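Side-chain contacts in AtGH3.15 acyl acid amido synthetase (Arabidopsis thaliana, PDB 6E1Q), which joins glutamine, and possibly cysteine, to the auxin precursor indole-3-butyric acid in an ATP-dependent reaction, and also conjugates the herbicide 2,4-DB with glutamine: residues V53-F58 with M354-F359; A306-L311 with T557-T562. All coordinates share one frame; numbering follows the deposited sequence.

In the fold
From the N terminus the chain runs through helix 24-38 and into helix 55-61, whose first turn waits almost 300 residues for strand 356-361 to come back and close contact 1. Within that long excursion the chain lays down Ala306-Leu311, the first half of contact 2, which finds its partner only near the C terminus, in the loop between helices 537-547 and 564-571. The two closures therefore cross rather than nest. Contact 1 holds an early helix against a strand of the GH3 central region; contact 2 joins the N-terminal and C-terminal regions. Their centres are 36 Å apart, with nearest atoms about 20 Å apart, so they do not touch.

Contact 1: residues V53-F58 with M354-F359; sequences VDKQNF and MGYFEF
Lys55 and Tyr356 are the residues whose backbones come nearest, with CA atoms 10.9 Å apart, so the first turn of helix 55-61 meets the start of strand 356-361 through long side chains alone. Asp54 caps the N-terminal end of the helix: its OD2 accepts from Asn57 N at 2.7 Å. Phe58 carries the apolar part of the contact. Its side chain starts out toward the strand, and with CG anti to the backbone N (chi1 173°) the ring slides past the Tyr356 side chain, which comes from the other direction. The two ring planes stand almost perpendicular, at 88°, and the nearest carbons are Phe58 CE2 and Tyr356 CE2, 4.0 Å apart. Glu358, two residues further along the same side of the strand, brings OE1 to the edge of the Phe58 ring, 3.7 Å from CE2. Its other oxygen, OE2, is salt-bridged to Lys59 and Arg403, which probably fixes how the carboxylate is turned beside that edge. Lys55 crosses the tyrosine at about a right angle and runs CD, CE and NZ past the hydroxyl. The bond from Lys55 NZ to Tyr356 OH is weak, at 3.3 Å, and the ammonium has its stronger partner in Asp29; Asp381 makes a weak bond to Tyr356 OH. Helix 24-38 touches both segments: Leu36 meets Phe58, Leu32 packs on Tyr356, and Gln28 bonds to Gly355 O and Phe357 N. Strand 390-396 pairs with the tyrosine strand and sets Thr396 against both Phe58 and Tyr356, so helix 55-61 packs against two strands of the GH3 central region.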
loop_
_atom_site.group_PDB
_atom_site.type_symbol
_atom_site.label_atom_id
_atom_site.label_comp_id
_atom_site.label_asym_id
_atom_site.label_seq_id
_atom_site.Cartn_x
_atom_site.Cartn_y
_atom_site.Cartn_z
ATOM N N VAL A 53 -29.771 4.927 20.007
ATOM C CA VAL A 53 -28.329 5.157 20.005
ATOM C C VAL A 53 -27.574 4.144 20.846
ATOM O O VAL A 53 -26.345 4.219 20.929
ATOM C CB VAL A 53 -27.986 6.590 20.465
ATOM C CG1 VAL A 53 -28.675 7.613 19.579
ATOM C CG2 VAL A 53 -28.403 6.792 21.939
ATOM N N ASP A 54 -28.267 3.202 21.472
ATOM C CA ASP A 54 -27.637 2.233 22.353
ATOM C C ASP A 54 -26.919 1.162 21.540
ATOM O O ASP A 54 -27.246 0.904 20.379
ATOM C CB ASP A 54 -28.683 1.580 23.247
ATOM C CG ASP A 54 -29.634 0.703 22.461
ATOM O OD1 ASP A 54 -30.548 1.253 21.814
ATOM O OD2 ASP A 54 -29.454 -0.533 22.473
ATOM N N LYS A 55 -25.944 0.513 22.183
ATOM C CA LYS A 55 -25.099 -0.434 21.460
ATOM C C LYS A 55 -25.879 -1.674 21.038
ATOM O O LYS A 55 -25.669 -2.200 19.935
ATOM C CB LYS A 55 -23.892 -0.834 22.307
ATOM C CG LYS A 55 -22.981 -1.816 21.581
ATOM C CD LYS A 55 -21.824 -2.298 22.433
ATOM C CE LYS A 55 -20.874 -1.167 22.782
ATOM N NZ LYS A 55 -19.543 -1.714 23.162
ATOM N N GLN A 56 -26.784 -2.152 21.890
ATOM C CA GLN A 56 -27.447 -3.422 21.609
ATOM C C GLN A 56 -28.407 -3.308 20.431
ATOM O O GLN A 56 -28.495 -4.224 19.605
ATOM C CB GLN A 56 -28.166 -3.932 22.859
ATOM C CG GLN A 56 -28.066 -5.446 23.037
ATOM C CD GLN A 56 -26.716 -6.013 22.591
ATOM O OE1 GLN A 56 -25.652 -5.511 22.969
ATOM N NE2 GLN A 56 -26.760 -7.058 21.770
ATOM N N ASN A 57 -29.142 -2.201 20.332
ATOM C CA ASN A 57 -29.955 -1.983 19.142
ATOM C C ASN A 57 -29.084 -1.835 17.900
ATOM O O ASN A 57 -29.471 -2.266 16.807
ATOM C CB ASN A 57 -30.842 -0.757 19.330
ATOM C CG ASN A 57 -32.112 -1.078 20.092
ATOM O OD1 ASN A 57 -32.816 -2.032 19.767
ATOM N ND2 ASN A 57 -32.410 -0.283 21.117
ATOM N N PHE A 58 -27.905 -1.228 18.050
ATOM C CA PHE A 58 -26.956 -1.144 16.948
ATOM C C PHE A 58 -26.593 -2.537 16.449
ATOM O O PHE A 58 -26.729 -2.836 15.258
ATOM C CB PHE A 58 -25.725 -0.361 17.421
ATOM C CG PHE A 58 -24.582 -0.325 16.436
ATOM C CD1 PHE A 58 -24.511 0.662 15.468
ATOM C CD2 PHE A 58 -23.538 -1.233 16.535
ATOM C CE1 PHE A 58 -23.451 0.712 14.588
ATOM C CE2 PHE A 58 -22.475 -1.185 15.654
ATOM C CZ PHE A 58 -22.419 -0.199 14.697
ATOM N N MET A 354 -10.474 6.573 16.478
ATOM C CA MET A 354 -10.585 6.827 15.043
ATOM C C MET A 354 -11.858 6.256 14.429
ATOM O O MET A 354 -12.130 6.512 13.254
ATOM C CB MET A 354 -9.365 6.259 14.314
ATOM C CG MET A 354 -8.049 6.788 14.869
ATOM S SD MET A 354 -7.989 8.606 14.841
ATOM C CE MET A 354 -7.965 8.872 13.066
ATOM N N GLY A 355 -12.639 5.517 15.197
ATOM C CA GLY A 355 -13.835 4.869 14.697
ATOM C C GLY A 355 -14.245 3.783 15.658
ATOM O O GLY A 355 -13.546 3.489 16.622
ATOM N N TYR A 356 -15.419 3.213 15.408
ATOM C CA TYR A 356 -15.896 2.059 16.166
ATOM C C TYR A 356 -15.574 0.805 15.367
ATOM O O TYR A 356 -16.013 0.668 14.219
ATOM C CB TYR A 356 -17.398 2.136 16.454
ATOM C CG TYR A 356 -17.889 1.020 17.364
ATOM C CD1 TYR A 356 -17.637 1.051 18.731
ATOM C CD2 TYR A 356 -18.585 -0.074 16.851
ATOM C CE1 TYR A 356 -18.074 0.038 19.564
ATOM C CE2 TYR A 356 -19.024 -1.102 17.680
ATOM C CZ TYR A 356 -18.768 -1.036 19.040
ATOM O OH TYR A 356 -19.195 -2.039 19.886
ATOM N N PHE A 357 -14.822 -0.105 15.979
ATOM C CA PHE A 357 -14.178 -1.206 15.271
ATOM C C PHE A 357 -14.726 -2.533 15.768
ATOM O O PHE A 357 -14.581 -2.865 16.949
ATOM C CB PHE A 357 -12.662 -1.166 15.466
ATOM C CG PHE A 357 -12.017 0.104 14.989
ATOM C CD1 PHE A 357 -11.932 0.383 13.636
ATOM C CD2 PHE A 357 -11.480 1.003 15.885
ATOM C CE1 PHE A 357 -11.337 1.549 13.195
ATOM C CE2 PHE A 357 -10.876 2.149 15.454
ATOM C CZ PHE A 357 -10.813 2.431 14.101
ATOM N N GLU A 358 -15.342 -3.290 14.872
ATOM C CA GLU A 358 -15.713 -4.670 15.140
ATOM C C GLU A 358 -14.882 -5.596 14.265
ATOM O O GLU A 358 -14.169 -5.165 13.355
ATOM C CB GLU A 358 -17.208 -4.896 14.900
ATOM C CG GLU A 358 -18.098 -4.099 15.847
ATOM C CD GLU A 358 -19.553 -4.159 15.436
ATOM O OE1 GLU A 358 -19.906 -3.537 14.409
ATOM O OE2 GLU A 358 -20.341 -4.832 16.136
ATOM N N PHE A 359 -14.969 -6.890 14.550
ATOM C CA PHE A 359 -14.103 -7.841 13.864
ATOM C C PHE A 359 -14.886 -9.099 13.553
ATOM O O PHE A 359 -15.455 -9.730 14.448
ATOM C CB PHE A 359 -12.851 -8.140 14.686
ATOM C CG PHE A 359 -11.958 -6.943 14.812
ATOM C CD1 PHE A 359 -12.168 -6.015 15.821
ATOM C CD2 PHE A 359 -10.986 -6.682 13.855
ATOM C CE1 PHE A 359 -11.390 -4.872 15.901
ATOM C CE2 PHE A 359 -10.199 -5.555 13.937
ATOM C CZ PHE A 359 -10.406 -4.649 14.968
#

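Contact 2: residues A306-L311 with T557-T562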
loop_
_atom_site.group_PDB
_atom_site.type_symbol
_atom_site.label_atom_id
_atom_site.label_comp_id
_atom_site.label_asym_id
_atom_site.label_seq_id
_atom_site.Cartn_x
_atom_site.Cartn_y
_atom_site.Cartn_z
ATOM N N ALA A 306 5.428 -7.407 0.947
ATOM C CA ALA A 306 6.527 -8.101 1.621
ATOM C C ALA A 306 7.493 -8.736 0.634
ATOM O O ALA A 306 8.659 -8.961 0.980
ATOM C CB ALA A 306 5.986 -9.173 2.577
ATOM N N GLN A 307 7.035 -9.013 -0.591
ATOM C CA GLN A 307 7.876 -9.655 -1.592
ATOM C C GLN A 307 9.080 -8.800 -1.974
ATOM O O GLN A 307 10.116 -9.343 -2.367
ATOM C CB GLN A 307 7.056 -9.956 -2.848
ATOM C CG GLN A 307 5.968 -11.019 -2.646
ATOM C CD GLN A 307 6.534 -12.417 -2.370
ATOM O OE1 GLN A 307 7.530 -12.842 -2.981
ATOM N NE2 GLN A 307 5.891 -13.139 -1.455
ATOM N N TYR A 308 8.958 -7.477 -1.891
ATOM C CA TYR A 308 9.996 -6.563 -2.342
ATOM C C TYR A 308 11.000 -6.223 -1.254
ATOM O O TYR A 308 11.950 -5.477 -1.516
ATOM C CB TYR A 308 9.359 -5.279 -2.874
ATOM C CG TYR A 308 8.332 -5.566 -3.956
ATOM C CD1 TYR A 308 8.724 -5.821 -5.265
ATOM C CD2 TYR A 308 6.961 -5.626 -3.650
ATOM C CE1 TYR A 308 7.770 -6.118 -6.254
ATOM C CE2 TYR A 308 5.997 -5.909 -4.627
ATOM C CZ TYR A 308 6.404 -6.159 -5.920
ATOM O OH TYR A 308 5.451 -6.447 -6.879
ATOM N N ILE A 309 10.813 -6.751 -0.052
ATOM C CA ILE A 309 11.700 -6.387 1.050
ATOM C C ILE A 309 13.166 -6.728 0.744
ATOM O O ILE A 309 14.013 -5.840 0.919
ATOM C CB ILE A 309 11.197 -7.025 2.365
ATOM C CG1 ILE A 309 9.926 -6.334 2.846
ATOM C CG2 ILE A 309 12.265 -6.958 3.448
ATOM C CD1 ILE A 309 9.281 -7.081 4.026
ATOM N N PRO A 310 13.505 -7.934 0.293
ATOM C CA PRO A 310 14.934 -8.204 0.030
ATOM C C PRO A 310 15.553 -7.244 -0.966
ATOM O O PRO A 310 16.683 -6.787 -0.764
ATOM C CB PRO A 310 14.927 -9.654 -0.490
ATOM C CG PRO A 310 13.728 -10.271 0.150
ATOM C CD PRO A 310 12.692 -9.163 0.174
ATOM N N LEU A 311 14.837 -6.906 -2.035
ATOM C CA LEU A 311 15.405 -6.004 -3.025
ATOM C C LEU A 311 15.500 -4.576 -2.490
ATOM O O LEU A 311 16.505 -3.887 -2.712
ATOM C CB LEU A 311 14.578 -6.048 -4.305
ATOM C CG LEU A 311 15.138 -5.163 -5.416
ATOM C CD1 LEU A 311 16.558 -5.572 -5.798
ATOM C CD2 LEU A 311 14.202 -5.198 -6.616
ATOM N N THR A 557 1.687 -4.602 -8.715
ATOM C CA THR A 557 1.673 -5.760 -9.596
ATOM C C THR A 557 0.550 -6.709 -9.194
ATOM O O THR A 557 0.553 -7.213 -8.062
ATOM C CB THR A 557 3.016 -6.484 -9.561
ATOM O OG1 THR A 557 4.053 -5.570 -9.953
ATOM C CG2 THR A 557 2.990 -7.660 -10.529
ATOM N N PRO A 558 -0.448 -6.934 -10.044
ATOM C CA PRO A 558 -1.489 -7.912 -9.696
ATOM C C PRO A 558 -0.873 -9.299 -9.649
ATOM O O PRO A 558 -0.021 -9.641 -10.471
ATOM C CB PRO A 558 -2.497 -7.785 -10.844
ATOM C CG PRO A 558 -1.638 -7.381 -12.013
ATOM C CD PRO A 558 -0.540 -6.498 -11.450
ATOM N N ARG A 559 -1.288 -10.094 -8.674
ATOM C CA ARG A 559 -0.684 -11.413 -8.514
ATOM C C ARG A 559 -1.303 -12.478 -9.416
ATOM O O ARG A 559 -0.779 -13.592 -9.486
ATOM C CB ARG A 559 -0.764 -11.846 -7.058
ATOM C CG ARG A 559 0.021 -10.950 -6.136
ATOM C CD ARG A 559 1.389 -10.619 -6.710
ATOM N NE ARG A 559 2.244 -9.970 -5.718
ATOM C CZ ARG A 559 3.479 -9.530 -5.956
ATOM N NH1 ARG A 559 4.024 -9.651 -7.164
ATOM N NH2 ARG A 559 4.176 -8.975 -4.976
ATOM N N SER A 560 -2.410 -12.186 -10.087
ATOM C CA SER A 560 -2.812 -12.999 -11.224
ATOM C C SER A 560 -3.454 -12.091 -12.260
ATOM O O SER A 560 -3.970 -11.020 -11.935
ATOM C CB SER A 560 -3.762 -14.132 -10.817
ATOM O OG SER A 560 -5.032 -13.620 -10.514
ATOM N N VAL A 561 -3.419 -12.536 -13.514
ATOM C CA VAL A 561 -3.874 -11.743 -14.646
ATOM C C VAL A 561 -4.877 -12.563 -15.448
ATOM O O VAL A 561 -4.640 -13.748 -15.714
ATOM C CB VAL A 561 -2.694 -11.307 -15.534
ATOM C CG1 VAL A 561 -3.204 -10.583 -16.733
ATOM C CG2 VAL A 561 -1.747 -10.406 -14.756
ATOM N N THR A 562 -6.002 -11.939 -15.815
ATOM C CA THR A 562 -6.968 -12.525 -16.736
ATOM C C THR A 562 -7.126 -11.753 -18.029
ATOM O O THR A 562 -7.559 -12.346 -19.024
ATOM C CB THR A 562 -8.364 -12.633 -16.100
ATOM O OG1 THR A 562 -8.686 -11.409 -15.420
ATOM C CG2 THR A 562 -8.421 -13.805 -15.120
HETATM O O HOH W 1 3.538 -4.541 -6.434
#
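Tyr308 and Arg559 come from opposite directions, Tyr308 OH ending 3.4 Å from Arg559 NH2, where the N-terminal and C-terminal regions of this GH3 enzyme, an ANL-type adenylating fold, meet. The Arg559 chain, bent at chi2 (-44°), carries its guanidinium to the hydroxyl; ring and guanidinium planes are only 17° apart, but the approach is oblique. Arg559 NH2 also lies 3.6 Å from Gln307 CG, so the aliphatic part of the glutamine borders the same group, while its amide reaches Thr449 and Lys452 of helix 441-452. From the same loop as Arg559, Thr557 places OG1 3.5 Å from Tyr308 OH. A water sits 2.7 Å from Tyr308 OH and accepts from Thr557 N at 2.9 Å. Further out, Asp464 of strand 461-470 accepts from Thr557 OG1 and is weakly bonded to Tyr308 OH. A phenylalanine in place of Tyr308 would probably leave the bridging water without its mate on the 306-311 side and Asp464 without its weak bond to the hydroxyl. Thr304 bonds to Arg559 NE and Phe465 adds a cation-pi contact, which together probably settle how the guanidinium is turned. Arg559 NH1 is held twice, by a salt bridge to Asp464 OD1 and a hydrogen bond to Phe465 O.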